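Local coordinates for HydG protein (Carboxydothermus hydrogenoformans, PDB 4RTB) that acts as a radical SAM maturase of [FeFe]-hydrogenase, probably supplying the carbon monoxide and cyanide ligands of its iron centre, at residues A[62-70]-A[257-265]; A[206-216]-A[225-234]. One frame throughout, in Å; residues are numbered along the deposited sequence.

Contact 1: A[62-70]-A[257-265]; sequences LIEAGIAFA and PLFELLGVI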
loop_
_atom_site.group_PDB
_atom_site.type_symbol
_atom_site.label_atom_id
_atom_site.label_comp_id
_atom_site.label_asym_id
_atom_site.label_seq_id
_atom_site.Cartn_x
_atom_site.Cartn_y
_atom_site.Cartn_z
ATOM N N LEU A 62 -0.543 -20.747 7.768
ATOM C CA LEU A 62 -0.869 -19.634 8.658
ATOM C C LEU A 62 -0.134 -19.710 9.995
ATOM O O LEU A 62 0.524 -18.751 10.417
ATOM C CB LEU A 62 -2.380 -19.594 8.904
ATOM C CG LEU A 62 -3.155 -18.302 8.629
ATOM C CD1 LEU A 62 -4.083 -17.987 9.793
ATOM C CD2 LEU A 62 -2.220 -17.136 8.348
ATOM N N ILE A 63 -0.258 -20.860 10.651
ATOM C CA ILE A 63 0.376 -21.111 11.940
ATOM C C ILE A 63 1.891 -20.911 11.884
ATOM O O ILE A 63 2.466 -20.196 12.711
ATOM C CB ILE A 63 0.075 -22.550 12.436
ATOM C CG1 ILE A 63 -1.435 -22.816 12.471
ATOM C CG2 ILE A 63 0.697 -22.792 13.804
ATOM C CD1 ILE A 63 -1.983 -23.488 11.222
ATOM N N GLU A 64 2.529 -21.536 10.896
ATOM C CA GLU A 64 3.980 -21.481 10.761
ATOM C C GLU A 64 4.456 -20.070 10.426
ATOM O O GLU A 64 5.564 -19.677 10.791
ATOM C CB GLU A 64 4.453 -22.472 9.694
ATOM C CG GLU A 64 3.640 -23.760 9.655
ATOM C CD GLU A 64 4.371 -24.906 8.979
ATOM O OE1 GLU A 64 4.011 -25.259 7.835
ATOM O OE2 GLU A 64 5.299 -25.464 9.602
ATOM N N ALA A 65 3.616 -19.317 9.725
ATOM C CA ALA A 65 3.883 -17.907 9.472
ATOM C C ALA A 65 3.850 -17.138 10.787
ATOM O O ALA A 65 4.696 -16.273 11.042
ATOM C CB ALA A 65 2.870 -17.334 8.492
ATOM N N GLY A 66 2.867 -17.472 11.620
ATOM C CA GLY A 66 2.725 -16.857 12.927
ATOM C C GLY A 66 3.950 -17.078 13.790
ATOM O O GLY A 66 4.472 -16.146 14.406
ATOM N N ILE A 67 4.410 -18.325 13.827
ATOM C CA ILE A 67 5.637 -18.678 14.530
ATOM C C ILE A 67 6.835 -17.936 13.941
ATOM O O ILE A 67 7.697 -17.448 14.672
ATOM C CB ILE A 67 5.886 -20.196 14.470
ATOM C CG1 ILE A 67 4.701 -20.944 15.085
ATOM C CG2 ILE A 67 7.182 -20.560 15.176
ATOM C CD1 ILE A 67 4.584 -22.377 14.623
ATOM N N ALA A 68 6.870 -17.845 12.613
ATOM C CA ALA A 68 7.957 -17.173 11.909
ATOM C C ALA A 68 8.051 -15.708 12.313
ATOM O O ALA A 68 9.143 -15.147 12.405
ATOM C CB ALA A 68 7.773 -17.293 10.404
ATOM N N PHE A 69 6.902 -15.090 12.556
ATOM C CA PHE A 69 6.894 -13.704 12.996
ATOM C C PHE A 69 7.266 -13.585 14.468
ATOM O O PHE A 69 8.112 -12.772 14.842
ATOM C CB PHE A 69 5.529 -13.064 12.765
ATOM C CG PHE A 69 5.450 -11.650 13.248
ATOM C CD1 PHE A 69 4.922 -11.356 14.494
ATOM C CD2 PHE A 69 5.934 -10.615 12.467
ATOM C CE1 PHE A 69 4.864 -10.054 14.946
ATOM C CE2 PHE A 69 5.878 -9.312 12.913
ATOM C CZ PHE A 69 5.342 -9.030 14.154
ATOM N N ALA A 70 6.620 -14.402 15.293
ATOM C CA ALA A 70 6.726 -14.297 16.745
ATOM C C ALA A 70 8.147 -14.498 17.270
ATOM O O ALA A 70 8.555 -13.847 18.233
ATOM C CB ALA A 70 5.784 -15.297 17.403
ATOM N N PRO A 257 1.031 -7.241 16.764
ATOM C CA PRO A 257 1.339 -7.255 15.330
ATOM C C PRO A 257 1.129 -8.637 14.719
ATOM O O PRO A 257 0.724 -8.753 13.557
ATOM C CB PRO A 257 2.819 -6.849 15.281
ATOM C CG PRO A 257 3.110 -6.256 16.628
ATOM C CD PRO A 257 2.226 -6.972 17.578
ATOM N N LEU A 258 1.403 -9.668 15.512
ATOM C CA LEU A 258 1.189 -11.050 15.103
ATOM C C LEU A 258 -0.251 -11.270 14.655
ATOM O O LEU A 258 -0.511 -11.859 13.600
ATOM C CB LEU A 258 1.538 -12.001 16.252
ATOM C CG LEU A 258 1.142 -13.470 16.090
ATOM C CD1 LEU A 258 1.784 -14.049 14.845
ATOM C CD2 LEU A 258 1.526 -14.279 17.322
ATOM N N PHE A 259 -1.182 -10.774 15.461
ATOM C CA PHE A 259 -2.597 -10.966 15.196
ATOM C C PHE A 259 -3.049 -10.267 13.915
ATOM O O PHE A 259 -3.807 -10.837 13.133
ATOM C CB PHE A 259 -3.430 -10.474 16.378
ATOM C CG PHE A 259 -4.877 -10.849 16.289
ATOM C CD1 PHE A 259 -5.325 -12.051 16.808
ATOM C CD2 PHE A 259 -5.789 -10.004 15.681
ATOM C CE1 PHE A 259 -6.657 -12.402 16.725
ATOM C CE2 PHE A 259 -7.120 -10.353 15.593
ATOM C CZ PHE A 259 -7.556 -11.551 16.117
ATOM N N GLU A 260 -2.592 -9.035 13.709
ATOM C CA GLU A 260 -2.964 -8.274 12.519
ATOM C C GLU A 260 -2.362 -8.892 11.256
ATOM O O GLU A 260 -3.028 -8.983 10.219
ATOM C CB GLU A 260 -2.530 -6.810 12.658
ATOM C CG GLU A 260 -3.677 -5.825 12.879
ATOM C CD GLU A 260 -4.105 -5.716 14.335
ATOM O OE1 GLU A 260 -3.336 -5.153 15.145
ATOM O OE2 GLU A 260 -5.214 -6.187 14.668
ATOM N N LEU A 261 -1.102 -9.313 11.353
ATOM C CA LEU A 261 -0.430 -10.007 10.256
ATOM C C LEU A 261 -1.184 -11.270 9.860
ATOM O O LEU A 261 -1.418 -11.522 8.676
ATOM C CB LEU A 261 1.007 -10.360 10.643
ATOM C CG LEU A 261 1.715 -11.387 9.753
ATOM C CD1 LEU A 261 1.866 -10.864 8.332
ATOM C CD2 LEU A 261 3.068 -11.754 10.341
ATOM N N LEU A 262 -1.545 -12.062 10.865
ATOM C CA LEU A 262 -2.397 -13.229 10.670
ATOM C C LEU A 262 -3.707 -12.856 9.970
ATOM O O LEU A 262 -4.123 -13.504 9.001
ATOM C CB LEU A 262 -2.695 -13.887 12.019
ATOM C CG LEU A 262 -1.999 -15.188 12.421
ATOM C CD1 LEU A 262 -0.701 -15.383 11.662
ATOM C CD2 LEU A 262 -1.748 -15.186 13.920
ATOM N N GLY A 263 -4.339 -11.798 10.466
ATOM C CA GLY A 263 -5.628 -11.355 9.968
ATOM C C GLY A 263 -5.625 -10.942 8.510
ATOM O O GLY A 263 -6.567 -11.247 7.778
ATOM N N VAL A 264 -4.577 -10.243 8.086
ATOM C CA VAL A 264 -4.473 -9.816 6.695
ATOM C C VAL A 264 -4.405 -11.014 5.753
ATOM O O VAL A 264 -5.144 -11.089 4.767
ATOM C CB VAL A 264 -3.242 -8.927 6.469
ATOM C CG1 VAL A 264 -3.023 -8.693 4.985
ATOM C CG2 VAL A 264 -3.406 -7.610 7.199
ATOM N N ILE A 265 -3.518 -11.951 6.067
ATOM C CA ILE A 265 -3.358 -13.145 5.251
ATOM C C ILE A 265 -4.651 -13.954 5.225
ATOM O O ILE A 265 -5.061 -14.446 4.172
ATOM C CB ILE A 265 -2.200 -14.027 5.761
ATOM C CG1 ILE A 265 -0.909 -13.207 5.835
ATOM C CG2 ILE A 265 -2.012 -15.232 4.855
ATOM C CD1 ILE A 265 0.279 -13.982 6.355
#
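Helices 62-70 and 257-265 run in roughly opposite directions, 147° apart, with Gly66 facing Leu258 and their axes 9.9 Å apart at closest approach. The second segment opens the helix of a beta-alpha-beta crossover in the radical SAM barrel, between strands 246-249 and 281-283, so the contact seats an N-terminal helix on the outside of that barrel. The side chains that meet are all apolar. Phe69 reaches across with CG anti to its backbone N (chi1 178°), which carries the ring to the first turn of the opposing helix. Its far end, CZ, lies 3.5 Å from CB of Pro257, the phenylalanine side chain standing roughly perpendicular to the proline, while CD1 runs past CB of Leu258 at 3.9 Å, the two side chains pointing opposite ways. Leu261 supports the root of the ring, its CD2 3.7 Å from Phe69 CB. In the middle, Gly66 has no side chain to hold the helices apart, and Leu258 CD1 comes to 3.4 Å from Gly66 O while Leu262 CD1 lies against the same glycine. Helix 23-39 adds Val36 and Val29 to Leu258 and Leu262, and Ile309 and Leu312 of helix 303-316 touch Phe69. The other end is closed by Leu62, whose CD2 methyl lies 4.0 Å from CG2 of Ile265.

Contact 2: A[206-216]-A[225-234]; sequences LFQESYNPEVY and KTNFLWRLNA. With SAM (S-adenosylmethionine), chain B.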
loop_
_atom_site.group_PDB
_atom_site.type_symbol
_atom_site.label_atom_id
_atom_site.label_comp_id
_atom_site.label_asym_id
_atom_site.label_seq_id
_atom_site.Cartn_x
_atom_site.Cartn_y
_atom_site.Cartn_z
ATOM N N LEU A 206 -9.387 0.009 1.237
ATOM C CA LEU A 206 -10.020 0.142 2.543
ATOM C C LEU A 206 -9.249 -0.678 3.570
ATOM O O LEU A 206 -9.195 -1.906 3.482
ATOM C CB LEU A 206 -11.484 -0.300 2.482
ATOM C CG LEU A 206 -12.448 0.292 3.516
ATOM C CD1 LEU A 206 -12.356 -0.416 4.861
ATOM C CD2 LEU A 206 -12.209 1.787 3.671
ATOM N N PHE A 207 -8.651 0.003 4.540
ATOM C CA PHE A 207 -7.850 -0.676 5.550
ATOM C C PHE A 207 -8.731 -1.083 6.727
ATOM O O PHE A 207 -9.511 -0.281 7.233
ATOM C CB PHE A 207 -6.696 0.212 6.038
ATOM C CG PHE A 207 -5.884 0.837 4.932
ATOM C CD1 PHE A 207 -5.795 0.243 3.682
ATOM C CD2 PHE A 207 -5.202 2.023 5.151
ATOM C CE1 PHE A 207 -5.053 0.825 2.673
ATOM C CE2 PHE A 207 -4.456 2.608 4.147
ATOM C CZ PHE A 207 -4.379 2.008 2.908
ATOM N N GLN A 208 -8.599 -2.331 7.162
ATOM C CA GLN A 208 -9.340 -2.821 8.319
ATOM C C GLN A 208 -8.826 -2.153 9.599
ATOM O O GLN A 208 -9.496 -2.174 10.637
ATOM C CB GLN A 208 -9.224 -4.349 8.410
ATOM C CG GLN A 208 -9.907 -5.001 9.608
ATOM C CD GLN A 208 -11.349 -4.567 9.776
ATOM O OE1 GLN A 208 -12.063 -4.349 8.799
ATOM N NE2 GLN A 208 -11.784 -4.432 11.025
ATOM N N GLU A 209 -7.644 -1.544 9.498
ATOM C CA GLU A 209 -6.923 -0.931 10.624
ATOM C C GLU A 209 -6.526 -1.977 11.663
ATOM O O GLU A 209 -5.349 -2.120 11.988
ATOM C CB GLU A 209 -7.748 0.181 11.290
ATOM C CG GLU A 209 -8.428 1.152 10.331
ATOM C CD GLU A 209 -7.461 2.052 9.581
ATOM O OE1 GLU A 209 -6.258 2.066 9.917
ATOM O OE2 GLU A 209 -7.912 2.751 8.650
ATOM N N SER A 210 -7.510 -2.695 12.193
ATOM C CA SER A 210 -7.237 -3.807 13.093
ATOM C C SER A 210 -8.254 -4.925 12.943
ATOM O O SER A 210 -9.448 -4.678 12.777
ATOM C CB SER A 210 -7.210 -3.344 14.546
ATOM O OG SER A 210 -7.233 -4.469 15.406
ATOM N N TYR A 211 -7.764 -6.156 13.021
ATOM C CA TYR A 211 -8.612 -7.330 12.902
ATOM C C TYR A 211 -9.021 -7.867 14.265
ATOM O O TYR A 211 -9.780 -8.832 14.352
ATOM C CB TYR A 211 -7.898 -8.415 12.097
ATOM C CG TYR A 211 -7.892 -8.139 10.615
ATOM C CD1 TYR A 211 -6.895 -7.370 10.032
ATOM C CD2 TYR A 211 -8.896 -8.638 9.799
ATOM C CE1 TYR A 211 -6.895 -7.112 8.675
ATOM C CE2 TYR A 211 -8.904 -8.387 8.445
ATOM C CZ TYR A 211 -7.903 -7.624 7.889
ATOM O OH TYR A 211 -7.919 -7.377 6.543
ATOM N N ASN A 212 -8.519 -7.248 15.328
ATOM C CA ASN A 212 -8.942 -7.618 16.673
ATOM C C ASN A 212 -10.065 -6.711 17.146
ATOM O O ASN A 212 -9.834 -5.535 17.428
ATOM C CB ASN A 212 -7.770 -7.565 17.657
ATOM C CG ASN A 212 -7.998 -8.439 18.878
ATOM O OD1 ASN A 212 -8.847 -9.332 18.866
ATOM N ND2 ASN A 212 -7.237 -8.190 19.937
ATOM N N PRO A 213 -11.288 -7.258 17.235
ATOM C CA PRO A 213 -12.464 -6.496 17.668
ATOM C C PRO A 213 -12.255 -5.864 19.038
ATOM O O PRO A 213 -12.854 -4.832 19.341
ATOM C CB PRO A 213 -13.573 -7.551 17.724
ATOM C CG PRO A 213 -13.102 -8.650 16.838
ATOM C CD PRO A 213 -11.614 -8.670 16.973
ATOM N N GLU A 214 -11.398 -6.478 19.846
ATOM C CA GLU A 214 -11.164 -6.024 21.210
ATOM C C GLU A 214 -10.288 -4.773 21.260
ATOM O O GLU A 214 -10.408 -3.971 22.188
ATOM C CB GLU A 214 -10.535 -7.146 22.044
ATOM C CG GLU A 214 -11.310 -8.461 22.020
ATOM C CD GLU A 214 -12.784 -8.293 22.363
ATOM O OE1 GLU A 214 -13.102 -7.574 23.336
ATOM O OE2 GLU A 214 -13.629 -8.884 21.654
ATOM N N VAL A 215 -9.411 -4.601 20.274
ATOM C CA VAL A 215 -8.601 -3.388 20.203
ATOM C C VAL A 215 -9.203 -2.419 19.181
ATOM O O VAL A 215 -8.982 -1.206 19.256
ATOM C CB VAL A 215 -7.112 -3.694 19.859
ATOM C CG1 VAL A 215 -6.658 -4.975 20.543
ATOM C CG2 VAL A 215 -6.896 -3.789 18.364
ATOM N N TYR A 216 -9.977 -2.958 18.242
ATOM C CA TYR A 216 -10.734 -2.143 17.296
ATOM C C TYR A 216 -11.772 -1.315 18.040
ATOM O O TYR A 216 -11.935 -0.122 17.784
ATOM C CB TYR A 216 -11.420 -3.020 16.246
ATOM C CG TYR A 216 -12.141 -2.243 15.167
ATOM C CD1 TYR A 216 -11.485 -1.873 14.002
ATOM C CD2 TYR A 216 -13.476 -1.886 15.307
ATOM C CE1 TYR A 216 -12.132 -1.167 13.008
ATOM C CE2 TYR A 216 -14.134 -1.176 14.318
ATOM C CZ TYR A 216 -13.455 -0.820 13.171
ATOM O OH TYR A 216 -14.099 -0.117 12.182
ATOM N N LYS A 225 -17.494 4.323 11.961
ATOM C CA LYS A 225 -16.341 3.428 11.921
ATOM C C LYS A 225 -16.308 2.501 13.142
ATOM O O LYS A 225 -15.715 1.422 13.079
ATOM C CB LYS A 225 -15.037 4.238 11.819
ATOM C CG LYS A 225 -13.755 3.416 11.828
ATOM C CD LYS A 225 -12.529 4.311 11.738
ATOM C CE LYS A 225 -11.959 4.346 10.330
ATOM N NZ LYS A 225 -10.712 3.532 10.223
ATOM N N THR A 226 -16.963 2.902 14.235
ATOM C CA THR A 226 -17.051 2.078 15.447
ATOM C C THR A 226 -17.622 0.700 15.152
ATOM O O THR A 226 -17.480 -0.223 15.974
ATOM C CB THR A 226 -17.914 2.742 16.542
ATOM O OG1 THR A 226 -19.154 3.186 15.974
ATOM C CG2 THR A 226 -17.186 3.932 17.147
ATOM N N ASN A 227 -18.253 0.561 13.983
ATOM C CA ASN A 227 -18.766 -0.735 13.557
ATOM C C ASN A 227 -17.699 -1.586 12.885
ATOM O O ASN A 227 -17.217 -1.278 11.811
ATOM C CB ASN A 227 -19.956 -0.569 12.613
ATOM C CG ASN A 227 -20.805 -1.830 12.522
ATOM O OD1 ASN A 227 -20.362 -2.843 11.983
ATOM N ND2 ASN A 227 -22.026 -1.773 13.055
ATOM N N PHE A 228 -17.353 -2.683 13.534
ATOM C CA PHE A 228 -16.343 -3.615 13.042
ATOM C C PHE A 228 -16.779 -4.285 11.736
ATOM O O PHE A 228 -16.103 -4.174 10.708
ATOM C CB PHE A 228 -16.068 -4.658 14.135
ATOM C CG PHE A 228 -14.958 -5.603 13.828
ATOM C CD1 PHE A 228 -15.199 -6.755 13.106
ATOM C CD2 PHE A 228 -13.682 -5.366 14.304
ATOM C CE1 PHE A 228 -14.187 -7.639 12.842
ATOM C CE2 PHE A 228 -12.665 -6.248 14.044
ATOM C CZ PHE A 228 -12.918 -7.386 13.312
ATOM N N LEU A 229 -17.912 -4.978 11.791
ATOM C CA LEU A 229 -18.396 -5.767 10.666
ATOM C C LEU A 229 -18.719 -4.925 9.443
ATOM O O LEU A 229 -18.506 -5.361 8.315
ATOM C CB LEU A 229 -19.627 -6.562 11.084
ATOM C CG LEU A 229 -19.332 -7.998 11.501
ATOM C CD1 LEU A 229 -20.113 -8.351 12.751
ATOM C CD2 LEU A 229 -19.673 -8.946 10.364
ATOM N N TRP A 230 -19.233 -3.720 9.666
ATOM C CA TRP A 230 -19.565 -2.834 8.560
ATOM C C TRP A 230 -18.322 -2.483 7.747
ATOM O O TRP A 230 -18.407 -2.259 6.540
ATOM C CB TRP A 230 -20.241 -1.560 9.069
ATOM C CG TRP A 230 -20.586 -0.602 7.979
ATOM C CD1 TRP A 230 -20.098 0.662 7.811
ATOM C CD2 TRP A 230 -21.482 -0.828 6.883
ATOM N NE1 TRP A 230 -20.640 1.236 6.687
ATOM C CE2 TRP A 230 -21.495 0.336 6.099
ATOM C CE3 TRP A 230 -22.276 -1.916 6.492
ATOM C CZ2 TRP A 230 -22.269 0.457 4.947
ATOM C CZ3 TRP A 230 -23.046 -1.794 5.350
ATOM C CH2 TRP A 230 -23.037 -0.618 4.592
ATOM N N ARG A 231 -17.171 -2.443 8.410
ATOM C CA ARG A 231 -15.916 -2.112 7.743
ATOM C C ARG A 231 -15.249 -3.367 7.188
ATOM O O ARG A 231 -14.609 -3.327 6.137
ATOM C CB ARG A 231 -14.977 -1.374 8.708
ATOM C CG ARG A 231 -13.540 -1.219 8.213
ATOM C CD ARG A 231 -12.785 -0.132 8.976
ATOM N NE ARG A 231 -13.035 1.197 8.427
ATOM C CZ ARG A 231 -12.146 1.902 7.732
ATOM N NH1 ARG A 231 -10.935 1.413 7.509
ATOM N NH2 ARG A 231 -12.467 3.102 7.267
ATOM N N LEU A 232 -15.422 -4.484 7.887
ATOM C CA LEU A 232 -14.779 -5.730 7.496
ATOM C C LEU A 232 -15.241 -6.242 6.133
ATOM O O LEU A 232 -14.413 -6.551 5.273
ATOM C CB LEU A 232 -15.016 -6.805 8.551
ATOM C CG LEU A 232 -14.195 -8.062 8.276
ATOM C CD1 LEU A 232 -12.723 -7.713 8.101
ATOM C CD2 LEU A 232 -14.371 -9.056 9.386
ATOM N N ASN A 233 -16.554 -6.346 5.932
ATOM C CA ASN A 233 -17.059 -6.821 4.646
ATOM C C ASN A 233 -17.406 -5.682 3.691
ATOM O O ASN A 233 -18.285 -5.819 2.841
ATOM C CB ASN A 233 -18.277 -7.738 4.832
ATOM C CG ASN A 233 -19.195 -7.284 5.945
ATOM O OD1 ASN A 233 -19.750 -6.188 5.900
ATOM N ND2 ASN A 233 -19.383 -8.143 6.941
ATOM N N ALA A 234 -16.698 -4.564 3.827
ATOM C CA ALA A 234 -16.856 -3.436 2.915
ATOM C C ALA A 234 -16.306 -3.785 1.539
ATOM O O ALA A 234 -16.910 -3.461 0.510
ATOM C CB ALA A 234 -16.160 -2.201 3.465
HETATM N N SAM B . -10.956 8.026 6.263
HETATM C CA SAM B . -10.820 6.737 5.584
HETATM C C SAM B . -10.614 5.565 6.537
HETATM O O SAM B . -10.495 5.721 7.747
HETATM O OXT SAM B . -10.562 4.417 6.102
HETATM C CB SAM B . -9.671 6.753 4.578
HETATM C CG SAM B . -8.580 7.803 4.785
HETATM S SD SAM B . -7.524 7.660 6.249
HETATM C CE SAM B . -6.879 9.335 6.240
HETATM C "C5'" SAM B . -6.027 6.931 5.550
HETATM C "C4'" SAM B . -5.296 5.948 6.462
HETATM O "O4'" SAM B . -4.300 6.558 7.265
HETATM C "C3'" SAM B . -6.236 5.262 7.440
HETATM O "O3'" SAM B . -6.796 4.109 6.860
HETATM C "C2'" SAM B . -5.337 4.920 8.609
HETATM O "O2'" SAM B . -5.043 3.545 8.616
HETATM C "C1'" SAM B . -4.053 5.690 8.356
HETATM N N9 SAM B . -3.698 6.420 9.581
HETATM C C8 SAM B . -4.524 7.233 10.307
HETATM N N7 SAM B . -3.836 7.711 11.366
HETATM C C5 SAM B . -2.586 7.203 11.332
HETATM C C6 SAM B . -1.489 7.362 12.166
HETATM N N6 SAM B . -1.575 8.143 13.239
HETATM N N1 SAM B . -0.313 6.705 11.877
HETATM C C2 SAM B . -0.230 5.896 10.762
HETATM N N3 SAM B . -1.324 5.742 9.936
HETATM C C4 SAM B . -2.483 6.387 10.215
#
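The ring of Phe228 meets Tyr216 edge to face, its CD2 edge directed at the tyrosine face with the planes at 83° and the centroids 5.1 Å apart. Segment 206-216 continues from strand 204-205 of the radical SAM barrel and, with 225-234, forms one wall of its S-adenosylmethionine site. Pro213 and Gln208 enclose Phe228 from opposite faces: Pro213 CG makes a CH-pi contact 4.0 Å from the ring centroid, and the NE2 end of the Gln208 amide lies over the other face, toward the rim. Gln208 NE2 is held there by a hydrogen bond to Ser210 O (2.9 Å), which lies nearly in the amide plane. Tyr216 points its ring at the other segment because CG stands opposite the backbone N (chi1 -176°), and its OH donates to Lys225 O, a bond modelled very short, so its exact length is doubtful. A leucine here would probably leave that carbonyl without its phenolic donor and the Phe228 edge without a flat aromatic partner. Nearer the ligand, Arg231 lies between Leu206 CD1 on one guanidinium face and Lys225 NZ over the other. Both cations gather round the SAM carboxylate, Lys225 NZ binding SAM O weakly while its side chain also touches the iron-sulfur cluster. Glu209 turns to the ribose, where its OE2 accepts from SAM O3' at 2.5 Å, and the same oxygen forms a salt bridge with Lys225 NZ, its hydrogen bond weak at 3.3 Å. SAM OXT lies at the edge of the Arg231 guanidinium, in its plane, and takes an almost straight bond (171°) from NH2 at 2.6 Å.

Overall arrangement
Both segments of contact 2 fall in the chain between those of contact 1, and the two centres lie about 18 Å apart. Contact 1 joins an N-terminal helix to the outer layer of the barrel, whereas contact 2 lines the cofactor site. Helix 257-275 connects them: Glu260 OE2 makes probable hydrogen bonds to Ser210 OG (2.8 Å) and Tyr211 N (3.0 Å), and Phe259 packs against Tyr211 and Asn212. Helix 23-39 also touches both, with Ile26 against Phe228 and Leu232 in contact 2. Continuous packing thus runs from the N-terminal helices to the wall that holds S-adenosylmethionine.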